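PDB 4C4K: obscurin from Homo sapiens, which is a giant muscle protein with probable RhoGEF and serine/threonine kinase functions, whose first immunoglobulin domain pairs with another protein here. Local coordinates for residues K20-S25 and L65-G70; P5-R10 and G84-A89; Q27-P32 and D56-R61. All coordinates share one frame; numbering follows the deposited sequence.

Contact 1: residues K20-S25 and L65-G70; sequences KDATLS and LDLALG. With EDO (1,2-ethanediol), chain D.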
ATOM      1  N   LYS A  20     -12.459  14.967  15.439  1.00 35.76           N
ATOM      2  CA  LYS A  20     -11.240  15.748  15.647  1.00 35.79           C
ATOM      3  C   LYS A  20      -9.995  14.887  15.631  1.00 34.91           C
ATOM      4  O   LYS A  20      -8.878  15.419  15.708  1.00 33.59           O
ATOM      5  CB  LYS A  20     -11.331  16.492  17.001  1.00 39.66           C
ATOM      6  CG  LYS A  20     -12.419  17.563  17.051  1.00 58.45           C
ATOM      7  CD  LYS A  20     -12.480  18.232  18.413  1.00 75.62           C
ATOM      8  CE  LYS A  20     -13.621  19.220  18.513  1.00 94.63           C
ATOM      9  NZ  LYS A  20     -13.725  19.807  19.875  1.00105.01           N
ATOM     10  N   ASP A  21     -10.171  13.548  15.579  1.00 29.59           N
ATOM     11  CA  ASP A  21      -9.044  12.613  15.640  1.00 28.55           C
ATOM     12  C   ASP A  21      -9.206  11.471  14.658  1.00 33.25           C
ATOM     13  O   ASP A  21     -10.337  11.052  14.373  1.00 34.65           O
ATOM     14  CB  ASP A  21      -8.904  12.045  17.059  1.00 29.33           C
ATOM     15  CG  ASP A  21      -8.953  13.097  18.154  1.00 41.44           C
ATOM     16  OD1 ASP A  21      -7.921  13.743  18.399  1.00 45.16           O
ATOM     17  OD2 ASP A  21     -10.059  13.387  18.645  1.00 45.18           O
ATOM     18  N   ALA A  22      -8.068  10.934  14.170  1.00 26.50           N
ATOM     19  CA  ALA A  22      -8.086   9.819  13.252  1.00 24.90           C
ATOM     20  C   ALA A  22      -7.112   8.753  13.731  1.00 27.81           C
ATOM     21  O   ALA A  22      -6.150   9.062  14.407  1.00 25.70           O
ATOM     22  CB  ALA A  22      -7.707  10.282  11.845  1.00 26.18           C
ATOM     23  N   THR A  23      -7.360   7.503  13.363  1.00 25.22           N
ATOM     24  CA  THR A  23      -6.446   6.408  13.642  1.00 23.75           C
ATOM     25  C   THR A  23      -6.327   5.582  12.396  1.00 28.77           C
ATOM     26  O   THR A  23      -7.314   5.336  11.700  1.00 26.78           O
ATOM     27  CB  THR A  23      -6.717   5.667  14.972  1.00 26.51           C
ATOM     28  OG1 THR A  23      -5.608   4.827  15.250  1.00 29.86           O
ATOM     29  CG2 THR A  23      -7.971   4.840  14.946  1.00 22.28           C
ATOM     30  N   LEU A  24      -5.086   5.231  12.081  1.00 26.76           N
ATOM     31  CA  LEU A  24      -4.664   4.475  10.915  1.00 27.98           C
ATOM     32  C   LEU A  24      -4.004   3.219  11.441  1.00 32.01           C
ATOM     33  O   LEU A  24      -3.151   3.295  12.325  1.00 30.88           O
ATOM     34  CB  LEU A  24      -3.649   5.326  10.100  1.00 28.79           C
ATOM     35  CG  LEU A  24      -4.214   6.389   9.087  1.00 33.54           C
ATOM     36  CD1 LEU A  24      -5.148   7.413   9.733  1.00 33.95           C
ATOM     37  CD2 LEU A  24      -3.101   7.116   8.393  1.00 32.25           C
ATOM     38  N   SER A  25      -4.423   2.056  10.944  1.00 29.81           N
ATOM     39  CA  SER A  25      -3.847   0.793  11.404  1.00 30.37           C
ATOM     40  C   SER A  25      -3.770  -0.259  10.317  1.00 34.77           C
ATOM     41  O   SER A  25      -4.507  -0.204   9.320  1.00 32.54           O
ATOM     42  CB  SER A  25      -4.639   0.237  12.590  1.00 33.05           C
ATOM     43  OG  SER A  25      -5.917  -0.171  12.144  1.00 36.97           O
ATOM     44  N   LEU A  65      -4.018  13.309  16.339  1.00 24.77           N
ATOM     45  CA  LEU A  65      -4.872  14.042  17.238  1.00 27.60           C
ATOM     46  C   LEU A  65      -5.064  15.462  16.763  1.00 34.11           C
ATOM     47  O   LEU A  65      -4.175  16.024  16.121  1.00 34.41           O
ATOM     48  CB  LEU A  65      -4.285  14.040  18.651  1.00 29.12           C
ATOM     49  CG  LEU A  65      -4.029  12.657  19.315  1.00 34.34           C
ATOM     50  CD1 LEU A  65      -3.506  12.854  20.742  1.00 37.48           C
ATOM     51  CD2 LEU A  65      -5.328  11.826  19.395  1.00 35.02           C
ATOM     52  N   ASP A  66      -6.220  16.046  17.081  1.00 31.65           N
ATOM     53  CA  ASP A  66      -6.531  17.437  16.760  1.00 33.51           C
ATOM     54  C   ASP A  66      -6.313  17.752  15.278  1.00 37.57           C
ATOM     55  O   ASP A  66      -5.557  18.656  14.941  1.00 38.32           O
ATOM     56  CB  ASP A  66      -5.731  18.389  17.675  1.00 36.52           C
ATOM     57  CG  ASP A  66      -6.417  19.717  17.897  1.00 52.63           C
ATOM     58  OD1 ASP A  66      -7.639  19.813  17.601  1.00 53.43           O
ATOM     59  OD2 ASP A  66      -5.746  20.659  18.391  1.00 61.16           O
ATOM     60  N   LEU A  67      -6.938  16.958  14.407  1.00 34.03           N
ATOM     61  CA  LEU A  67      -6.838  17.057  12.943  1.00 33.99           C
ATOM     62  C   LEU A  67      -6.889  18.470  12.403  1.00 38.43           C
ATOM     63  O   LEU A  67      -7.732  19.259  12.811  1.00 39.77           O
ATOM     64  CB  LEU A  67      -7.966  16.255  12.273  1.00 34.70           C
ATOM     65  CG  LEU A  67      -7.944  14.745  12.443  1.00 35.97           C
ATOM     66  CD1 LEU A  67      -9.263  14.163  12.013  1.00 37.98           C
ATOM     67  CD2 LEU A  67      -6.771  14.121  11.676  1.00 32.91           C
ATOM     68  N   ALA A  68      -6.020  18.754  11.439  1.00 35.32           N
ATOM     69  CA  ALA A  68      -5.968  20.030  10.732  1.00 38.59           C
ATOM     70  C   ALA A  68      -6.166  19.694   9.264  1.00 44.61           C
ATOM     71  O   ALA A  68      -5.915  18.555   8.852  1.00 41.81           O
ATOM     72  CB  ALA A  68      -4.610  20.685  10.940  1.00 39.29           C
ATOM     73  N   LEU A  69      -6.639  20.653   8.475  1.00 44.96           N
ATOM     74  CA  LEU A  69      -6.847  20.445   7.042  1.00 47.74           C
ATOM     75  C   LEU A  69      -5.584  19.918   6.332  1.00 50.49           C
ATOM     76  O   LEU A  69      -5.698  19.025   5.502  1.00 49.20           O
ATOM     77  CB  LEU A  69      -7.379  21.716   6.377  1.00 53.33           C
ATOM     78  CG  LEU A  69      -8.787  22.168   6.782  1.00 60.68           C
ATOM     79  CD1 LEU A  69      -9.082  23.564   6.239  1.00 66.64           C
ATOM     80  CD2 LEU A  69      -9.854  21.187   6.298  1.00 64.83           C
ATOM     81  N   GLY A  70      -4.410  20.401   6.758  1.00 47.35           N
ATOM     82  CA  GLY A  70      -3.093  20.024   6.247  1.00 46.26           C
ATOM     83  C   GLY A  70      -2.712  18.569   6.466  1.00 44.53           C
ATOM     84  O   GLY A  70      -1.786  18.075   5.817  1.00 43.51           O
TER
HETATM   85  C1  EDO D1102     -14.416  12.534  17.802  1.00 68.48           C
HETATM   86  O1  EDO D1102     -14.035  13.280  18.949  1.00 70.82           O
HETATM   87  C2  EDO D1102     -13.429  11.369  17.617  1.00 65.87           C
HETATM   88  O2  EDO D1102     -12.175  11.937  17.347  1.00 63.00           O
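Leu67 sits in the loop that leads out of strand 59-64 of this immunoglobulin sandwich, and its side chain lies over the backbone just ahead of strand 22-31. Its CB starts 3.7 Å from Lys20 O. With chi1 at -66°, CG stands beside the backbone N and anti to the carbonyl carbon, still alongside the same carbonyl oxygen. The branches then part: CD1 comes to 3.7 Å from Asp21 N, while CD2 reaches on to Ala22 CB at 4.0 Å, where Leu92 of strand 84-92 joins the apolar group.

The backbone beneath this leucine is fastened at two points. Leu67 N donates to Lys20 O over 2.8 Å at 160°, approaching from above the carbonyl plane. One residue earlier, Asp66 N donates to Asp21 OD1 at 3.2 Å, meeting the carboxylate from above its plane. Asp66 has a positive phi of 52°, and the turn it makes presents the two successive N-H groups to different acceptors. Asp21 OD1 also lies 3.4 Å from Leu65 CD2, the two side chains crossing obliquely. The other carboxylate oxygen, Asp21 OD2, receives a bond of 2.9 Å from O2 of an ethanediol that probably came from the crystallisation liquor. Farther along the loop, Asp71 accepts from Ala68 N.

The chemistry is thus divided: two backbone N-H groups fasten the loop to Lys20 and Asp21, while the leucine's methyl carbons pack against Ala22. A negative charge on Asp21 would be partly offset by the N-H of Asp66, whereas Lys20 NZ and Asp66 OD1 attract, if at all, only from a distance.

Contact 2: residues P5-R10 and G84-A89; sequences PRFLTR and GEAFAA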
ATOM      1  N   PRO A   5       8.206  -9.105   4.406  1.00 27.88           N
ATOM      2  CA  PRO A   5       6.998  -8.608   5.053  1.00 28.38           C
ATOM      3  C   PRO A   5       5.763  -8.699   4.202  1.00 32.03           C
ATOM      4  O   PRO A   5       5.854  -8.649   2.972  1.00 29.45           O
ATOM      5  CB  PRO A   5       7.340  -7.151   5.412  1.00 30.63           C
ATOM      6  CG  PRO A   5       8.830  -7.091   5.404  1.00 34.37           C
ATOM      7  CD  PRO A   5       9.228  -8.040   4.310  1.00 29.46           C
ATOM      8  N   ARG A   6       4.613  -8.861   4.873  1.00 30.91           N
ATOM      9  CA  ARG A   6       3.316  -8.963   4.222  1.00 32.72           C
ATOM     10  C   ARG A   6       2.234  -8.272   5.037  1.00 37.01           C
ATOM     11  O   ARG A   6       2.187  -8.428   6.246  1.00 36.15           O
ATOM     12  CB  ARG A   6       2.950 -10.466   4.027  1.00 38.40           C
ATOM     13  CG  ARG A   6       1.615 -10.660   3.309  1.00 48.59           C
ATOM     14  CD  ARG A   6       0.869 -11.926   3.681  1.00 55.69           C
ATOM     15  NE  ARG A   6       1.287 -13.076   2.872  1.00 60.16           N
ATOM     16  CZ  ARG A   6       1.033 -13.222   1.576  1.00 71.07           C
ATOM     17  NH1 ARG A   6       0.376 -12.278   0.910  1.00 61.07           N
ATOM     18  NH2 ARG A   6       1.442 -14.304   0.932  1.00 53.23           N
ATOM     19  N   PHE A   7       1.352  -7.531   4.365  1.00 36.22           N
ATOM     20  CA  PHE A   7       0.166  -6.945   4.977  1.00 37.38           C
ATOM     21  C   PHE A   7      -0.915  -8.031   4.984  1.00 48.02           C
ATOM     22  O   PHE A   7      -1.341  -8.476   3.915  1.00 49.91           O
ATOM     23  CB  PHE A   7      -0.318  -5.737   4.177  1.00 37.53           C
ATOM     24  CG  PHE A   7       0.521  -4.499   4.352  1.00 37.12           C
ATOM     25  CD1 PHE A   7       0.234  -3.584   5.352  1.00 40.00           C
ATOM     26  CD2 PHE A   7       1.585  -4.234   3.496  1.00 36.29           C
ATOM     27  CE1 PHE A   7       0.990  -2.417   5.490  1.00 41.17           C
ATOM     28  CE2 PHE A   7       2.360  -3.077   3.651  1.00 38.09           C
ATOM     29  CZ  PHE A   7       2.075  -2.190   4.662  1.00 37.88           C
ATOM     30  N   LEU A   8      -1.278  -8.526   6.171  1.00 47.88           N
ATOM     31  CA  LEU A   8      -2.341  -9.521   6.323  1.00 50.76           C
ATOM     32  C   LEU A   8      -3.710  -8.880   5.998  1.00 59.46           C
ATOM     33  O   LEU A   8      -4.570  -9.546   5.425  1.00 61.45           O
ATOM     34  CB  LEU A   8      -2.360 -10.098   7.752  1.00 51.93           C
ATOM     35  CG  LEU A   8      -1.291 -11.144   8.131  1.00 55.29           C
ATOM     36  CD1 LEU A   8      -1.292 -11.378   9.624  1.00 56.83           C
ATOM     37  CD2 LEU A   8      -1.525 -12.459   7.440  1.00 55.44           C
ATOM     38  N   THR A   9      -3.914  -7.588   6.360  1.00 56.97           N
ATOM     39  CA  THR A   9      -5.167  -6.865   6.071  1.00 58.04           C
ATOM     40  C   THR A   9      -4.892  -5.481   5.454  1.00 59.33           C
ATOM     41  O   THR A   9      -3.836  -4.907   5.665  1.00 56.95           O
ATOM     42  CB  THR A   9      -6.081  -6.760   7.318  1.00 67.54           C
ATOM     43  OG1 THR A   9      -5.374  -6.166   8.407  1.00 65.84           O
ATOM     44  CG2 THR A   9      -6.693  -8.092   7.730  1.00 67.87           C
ATOM     45  N   ARG A  10      -5.846  -4.945   4.712  1.00 57.03           N
ATOM     46  CA  ARG A  10      -5.733  -3.628   4.092  1.00 55.23           C
ATOM     47  C   ARG A  10      -5.479  -2.522   5.137  1.00 59.68           C
ATOM     48  O   ARG A  10      -6.064  -2.593   6.228  1.00 60.13           O
ATOM     49  CB  ARG A  10      -6.988  -3.311   3.245  1.00 55.18           C
ATOM     50  CG  ARG A  10      -8.332  -3.597   3.905  1.00 65.75           C
ATOM     51  CD  ARG A  10      -9.408  -2.607   3.457  1.00 75.34           C
ATOM     52  NE  ARG A  10      -8.950  -1.222   3.595  1.00 84.02           N
ATOM     53  CZ  ARG A  10      -9.524  -0.167   3.027  1.00 93.41           C
ATOM     54  NH1 ARG A  10     -10.602  -0.318   2.264  1.00 83.44           N
ATOM     55  NH2 ARG A  10      -9.012   1.045   3.196  1.00 69.37           N
ATOM     56  N   GLY A  84      13.046  -8.093   2.622  1.00 28.06           N
ATOM     57  CA  GLY A  84      12.300  -7.241   1.725  1.00 26.23           C
ATOM     58  C   GLY A  84      11.480  -6.161   2.358  1.00 27.17           C
ATOM     59  O   GLY A  84      11.582  -5.898   3.552  1.00 26.05           O
ATOM     60  N   GLU A  85      10.666  -5.526   1.536  1.00 22.64           N
ATOM     61  CA  GLU A  85       9.837  -4.432   2.015  1.00 22.90           C
ATOM     62  C   GLU A  85       8.450  -4.557   1.469  1.00 27.27           C
ATOM     63  O   GLU A  85       8.279  -4.941   0.295  1.00 25.97           O
ATOM     64  CB  GLU A  85      10.440  -3.069   1.596  1.00 24.13           C
ATOM     65  CG  GLU A  85      11.859  -2.836   2.088  1.00 35.96           C
ATOM     66  CD  GLU A  85      12.377  -1.417   1.975  1.00 53.38           C
ATOM     67  OE1 GLU A  85      11.558  -0.469   1.906  1.00 42.92           O
ATOM     68  OE2 GLU A  85      13.614  -1.261   1.917  1.00 49.14           O
ATOM     69  N   ALA A  86       7.468  -4.115   2.271  1.00 23.83           N
ATOM     70  CA  ALA A  86       6.078  -4.068   1.866  1.00 22.95           C
ATOM     71  C   ALA A  86       5.574  -2.639   2.012  1.00 29.26           C
ATOM     72  O   ALA A  86       5.901  -1.960   2.995  1.00 29.75           O
ATOM     73  CB  ALA A  86       5.241  -5.027   2.719  1.00 23.45           C
ATOM     74  N   PHE A  87       4.775  -2.176   1.026  1.00 22.07           N
ATOM     75  CA  PHE A  87       4.179  -0.836   1.041  1.00 22.09           C
ATOM     76  C   PHE A  87       2.660  -0.927   0.834  1.00 26.84           C
ATOM     77  O   PHE A  87       2.212  -1.744   0.045  1.00 26.22           O
ATOM     78  CB  PHE A  87       4.771   0.026  -0.091  1.00 23.92           C
ATOM     79  CG  PHE A  87       6.251   0.279  -0.024  1.00 25.14           C
ATOM     80  CD1 PHE A  87       7.161  -0.710  -0.398  1.00 26.17           C
ATOM     81  CD2 PHE A  87       6.740   1.533   0.322  1.00 27.12           C
ATOM     82  CE1 PHE A  87       8.535  -0.480  -0.334  1.00 26.34           C
ATOM     83  CE2 PHE A  87       8.118   1.770   0.369  1.00 29.09           C
ATOM     84  CZ  PHE A  87       9.004   0.760   0.032  1.00 27.02           C
ATOM     85  N   ALA A  88       1.882  -0.048   1.488  1.00 25.25           N
ATOM     86  CA  ALA A  88       0.425   0.047   1.337  1.00 25.91           C
ATOM     87  C   ALA A  88       0.030   1.434   1.769  1.00 31.56           C
ATOM     88  O   ALA A  88       0.493   1.905   2.798  1.00 30.85           O
ATOM     89  CB  ALA A  88      -0.297  -1.001   2.190  1.00 27.38           C
ATOM     90  N   ALA A  89      -0.800   2.108   0.974  1.00 28.74           N
ATOM     91  CA  ALA A  89      -1.188   3.468   1.276  1.00 27.89           C
ATOM     92  C   ALA A  89      -2.647   3.553   1.663  1.00 29.10           C
ATOM     93  O   ALA A  89      -3.420   2.634   1.407  1.00 26.98           O
ATOM     94  CB  ALA A  89      -0.893   4.372   0.082  1.00 29.03           C
TER
HETATM   95  O   HOH W   1       8.024  -7.786   0.926  1.00 37.70           O
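The two sheets of the immunoglobulin I-set sandwich come together along one border, where residues 5-7 of strand 3-14 in one sheet run alongside residues 84-89 of strand 84-92 in the other. Their directions differ by 19° and their axes approach to 6.0 Å, with side chains filling the gap. Phe7 carries the largest share, with Pro5 close behind. The phenylalanine CG stands beside the backbone N and anti to the carbonyl carbon, which sends the ring across. There Ala88 CB lies over the centre of one face, 3.6 Å from the ring centroid, in a CH-pi contact. Ala86 CB meets the same ring obliquely, 3.6 Å from Phe7 CE2, and packs 4.0 Å from Pro5 CB. Pro5 CD rests 3.3 Å from Gly84 O.

A water gives a polar link between the segments: it donates to Pro5 O at 3.1 Å and, weakly, to Glu85 O. Phe7 packs further on Cys26 and Ile28, so an alanine here would probably loosen the seal between the sheets by removing the ring that covers Ala86 and Ala88.

Residues 84-88 pair in parallel with a strand of another protein's chain, while Arg6 forms a salt bridge to an acidic side chain of that chain. The methyls and ring therefore give an apolar, closely packed inner side to a border strand whose backbone extends the sheet into its binding partner.

Contact 3: residues Q27-P32 and D56-R61; sequences QIVGNP and DGDLYR. With EDO (1,2-ethanediol), chain G; EDO (1,2-ethanediol), chain F.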
ATOM      1  N   GLN A  27      -2.170  -4.724   9.882  1.00 39.43           N
ATOM      2  CA  GLN A  27      -1.596  -5.931  10.416  1.00 38.36           C
ATOM      3  C   GLN A  27      -0.510  -6.379   9.469  1.00 37.51           C
ATOM      4  O   GLN A  27      -0.764  -6.565   8.273  1.00 34.93           O
ATOM      5  CB  GLN A  27      -2.682  -6.992  10.554  1.00 41.77           C
ATOM      6  CG  GLN A  27      -2.222  -8.160  11.404  1.00 55.77           C
ATOM      7  CD  GLN A  27      -3.348  -9.072  11.783  1.00 70.30           C
ATOM      8  OE1 GLN A  27      -4.425  -9.069  11.179  1.00 61.29           O
ATOM      9  NE2 GLN A  27      -3.112  -9.870  12.803  1.00 67.58           N
ATOM     10  N   ILE A  28       0.720  -6.479   9.991  1.00 34.29           N
ATOM     11  CA  ILE A  28       1.913  -6.801   9.194  1.00 31.00           C
ATOM     12  C   ILE A  28       2.706  -7.942   9.850  1.00 35.50           C
ATOM     13  O   ILE A  28       2.968  -7.879  11.045  1.00 35.75           O
ATOM     14  CB  ILE A  28       2.823  -5.532   9.047  1.00 32.21           C
ATOM     15  CG1 ILE A  28       2.082  -4.312   8.436  1.00 32.01           C
ATOM     16  CG2 ILE A  28       4.091  -5.858   8.258  1.00 31.20           C
ATOM     17  CD1 ILE A  28       2.709  -2.945   8.747  1.00 32.24           C
ATOM     18  N   VAL A  29       3.186  -8.911   9.045  1.00 32.08           N
ATOM     19  CA  VAL A  29       4.017 -10.026   9.523  1.00 32.67           C
ATOM     20  C   VAL A  29       5.271 -10.125   8.655  1.00 33.06           C
ATOM     21  O   VAL A  29       5.258  -9.665   7.514  1.00 31.86           O
ATOM     22  CB  VAL A  29       3.267 -11.396   9.603  1.00 39.40           C
ATOM     23  CG1 VAL A  29       2.220 -11.410  10.728  1.00 41.76           C
ATOM     24  CG2 VAL A  29       2.659 -11.802   8.254  1.00 38.40           C
ATOM     25  N   GLY A  30       6.320 -10.717   9.208  1.00 27.76           N
ATOM     26  CA  GLY A  30       7.590 -10.917   8.535  1.00 26.99           C
ATOM     27  C   GLY A  30       8.574 -11.581   9.459  1.00 34.55           C
ATOM     28  O   GLY A  30       8.404 -11.525  10.678  1.00 35.47           O
ATOM     29  N   ASN A  31       9.584 -12.247   8.889  1.00 31.43           N
ATOM     30  CA  ASN A  31      10.594 -12.925   9.695  1.00 32.60           C
ATOM     31  C   ASN A  31      11.992 -12.608   9.138  1.00 35.27           C
ATOM     32  O   ASN A  31      12.290 -13.030   8.018  1.00 33.05           O
ATOM     33  CB  ASN A  31      10.297 -14.432   9.789  1.00 36.34           C
ATOM     34  CG  ASN A  31      11.204 -15.200  10.720  1.00 69.05           C
ATOM     35  OD1 ASN A  31      11.825 -14.653  11.638  1.00 65.17           O
ATOM     36  ND2 ASN A  31      11.277 -16.504  10.509  1.00 68.51           N
ATOM     37  N   PRO A  32      12.830 -11.784   9.822  1.00 34.76           N
ATOM     38  CA  PRO A  32      12.654 -11.152  11.160  1.00 36.03           C
ATOM     39  C   PRO A  32      11.519 -10.119  11.226  1.00 35.26           C
ATOM     40  O   PRO A  32      11.035  -9.665  10.186  1.00 31.23           O
ATOM     41  CB  PRO A  32      14.011 -10.461  11.400  1.00 38.44           C
ATOM     42  CG  PRO A  32      14.974 -11.192  10.512  1.00 42.71           C
ATOM     43  CD  PRO A  32      14.163 -11.466   9.277  1.00 36.29           C
ATOM     44  N   ASP A  56       1.306  -3.457  18.756  1.00 41.60           N
ATOM     45  CA  ASP A  56       0.750  -4.489  19.642  1.00 42.65           C
ATOM     46  C   ASP A  56       0.774  -5.801  18.851  1.00 47.43           C
ATOM     47  O   ASP A  56      -0.154  -6.100  18.099  1.00 48.41           O
ATOM     48  CB  ASP A  56      -0.662  -4.131  20.139  1.00 45.35           C
ATOM     49  CG  ASP A  56      -1.154  -4.999  21.289  1.00 57.28           C
ATOM     50  OD1 ASP A  56      -0.338  -5.777  21.844  1.00 55.90           O
ATOM     51  OD2 ASP A  56      -2.355  -4.891  21.646  1.00 65.26           O
ATOM     52  N   GLY A  57       1.883  -6.520  18.964  1.00 45.05           N
ATOM     53  CA  GLY A  57       2.134  -7.741  18.206  1.00 45.61           C
ATOM     54  C   GLY A  57       2.366  -7.374  16.756  1.00 47.76           C
ATOM     55  O   GLY A  57       3.202  -6.507  16.464  1.00 46.82           O
ATOM     56  N   ASP A  58       1.547  -7.947  15.854  1.00 42.95           N
ATOM     57  CA  ASP A  58       1.595  -7.668  14.407  1.00 41.76           C
ATOM     58  C   ASP A  58       0.690  -6.467  13.982  1.00 40.36           C
ATOM     59  O   ASP A  58       0.503  -6.240  12.789  1.00 37.51           O
ATOM     60  CB  ASP A  58       1.205  -8.936  13.608  1.00 44.78           C
ATOM     61  CG  ASP A  58      -0.150  -9.545  13.965  1.00 63.21           C
ATOM     62  OD1 ASP A  58      -1.003  -8.822  14.537  1.00 65.38           O
ATOM     63  OD2 ASP A  58      -0.383 -10.724  13.615  1.00 70.82           O
ATOM     64  N   LEU A  59       0.077  -5.752  14.939  1.00 38.33           N
ATOM     65  CA  LEU A  59      -0.806  -4.635  14.592  1.00 37.71           C
ATOM     66  C   LEU A  59      -0.058  -3.336  14.897  1.00 37.18           C
ATOM     67  O   LEU A  59       0.527  -3.189  15.973  1.00 35.74           O
ATOM     68  CB  LEU A  59      -2.186  -4.764  15.306  1.00 40.60           C
ATOM     69  CG  LEU A  59      -3.309  -3.684  15.059  1.00 47.62           C
ATOM     70  CD1 LEU A  59      -3.795  -3.667  13.603  1.00 49.09           C
ATOM     71  CD2 LEU A  59      -4.533  -3.948  15.944  1.00 53.03           C
ATOM     72  N   TYR A  60       0.015  -2.454  13.892  1.00 32.91           N
ATOM     73  CA  TYR A  60       0.747  -1.173  13.912  1.00 31.18           C
ATOM     74  C   TYR A  60      -0.212  -0.020  13.706  1.00 35.92           C
ATOM     75  O   TYR A  60      -1.064  -0.067  12.823  1.00 35.01           O
ATOM     76  CB  TYR A  60       1.841  -1.162  12.836  1.00 29.73           C
ATOM     77  CG  TYR A  60       2.857  -2.262  13.035  1.00 29.46           C
ATOM     78  CD1 TYR A  60       2.591  -3.566  12.622  1.00 30.55           C
ATOM     79  CD2 TYR A  60       4.085  -2.005  13.633  1.00 31.05           C
ATOM     80  CE1 TYR A  60       3.531  -4.582  12.781  1.00 31.87           C
ATOM     81  CE2 TYR A  60       5.033  -3.017  13.804  1.00 32.32           C
ATOM     82  CZ  TYR A  60       4.741  -4.309  13.394  1.00 36.83           C
ATOM     83  OH  TYR A  60       5.658  -5.317  13.551  1.00 38.36           O
ATOM     84  N   ARG A  61      -0.042   1.031  14.500  1.00 28.90           N
ATOM     85  CA  ARG A  61      -0.954   2.159  14.516  1.00 25.61           C
ATOM     86  C   ARG A  61      -0.257   3.519  14.417  1.00 29.32           C
ATOM     87  O   ARG A  61       0.819   3.742  14.984  1.00 28.84           O
ATOM     88  CB  ARG A  61      -1.782   2.080  15.819  1.00 24.63           C
ATOM     89  CG  ARG A  61      -2.936   3.084  15.971  1.00 18.30           C
ATOM     90  CD  ARG A  61      -3.828   2.770  17.185  1.00 25.82           C
ATOM     91  NE  ARG A  61      -4.288   1.375  17.116  1.00 35.98           N
ATOM     92  CZ  ARG A  61      -5.263   0.931  16.324  1.00 46.04           C
ATOM     93  NH1 ARG A  61      -5.987   1.784  15.605  1.00 32.91           N
ATOM     94  NH2 ARG A  61      -5.560  -0.360  16.291  1.00 35.88           N
TER
HETATM   95  C1  EDO G1105      -1.435  -0.676  18.692  1.00 39.35           C
HETATM   96  O1  EDO G1105      -2.162   0.499  18.970  1.00 39.19           O
HETATM   97  C2  EDO G1105      -2.216  -1.403  17.615  1.00 41.11           C
HETATM   98  O2  EDO G1105      -3.560  -1.608  18.071  1.00 42.80           O
HETATM   99  C1  EDO F1104       4.682   1.723  15.049  1.00 59.00           C
HETATM  100  O1  EDO F1104       6.020   1.269  14.983  1.00 63.54           O
HETATM  101  C2  EDO F1104       4.215   2.041  13.618  1.00 54.17           C
HETATM  102  O2  EDO F1104       2.866   2.458  13.681  1.00 49.25           O
HETATM  103  O   HOH W   2       4.895  -7.830  12.828  1.00 35.56           O
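A beta hairpin joins strands 51-56 and 59-64, and its type II' turn from Asp56 to Leu59, with Gly57 at positive phi, brings Asp58 against strand 22-31. The straightest bond across the contact runs from Ile28 N to Asp58 O, 2.8 Å at 162° and in the carbonyl plane; the same oxygen takes a CA-H contact from Gln27. Asp58 holds its CG in the crowded position between backbone N and carbonyl carbon (chi1 56°), so the carboxylate lies side by side with Gln27. The extended glutamine brings NE2 within reach of both oxygens, 2.9 Å from Asp58 OD1 and 3.0 Å from Asp58 OD2; both bonds are weak, and the amide and carboxylate planes stand 78° apart.

In the immunoglobulin sandwich, strands 22-31 and 59-64 are antiparallel neighbours in one sheet, and Gln27 and Leu59 form a non-hydrogen-bonded pair with side chains on the same face. Ile28 and Tyr60 lie on the buried side, crossing nearly at a right angle, with Ile28 CB 3.9 Å from Tyr60 CE1. A water sits at the edge of the tyrosine ring, linking Tyr60 OH (2.7 Å) to Ile28 O, to which it donates at 2.6 Å.

Overall arrangement
Strand 22-31 runs through the whole example: its beginning enters contact 1 and its far half enters contact 3, the centres of the two lying about 22 Å apart on opposite sides of the domain's middle. They meet where Thr23 OG1 and Arg61 NH1 come within 3.1 Å, probably hydrogen-bonded. Contacts 2 and 3 are closer, about 10 Å between centres, and are sewn together by probable backbone bonds from Arg6 N to Val29 O (2.8 Å) and Leu8 N to Gln27 O (2.9 Å). Along the chain, contact 3 is nested inside contact 1, and contact 1 inside contact 2. Of the three, contact 2 alone is touched by the partner protein.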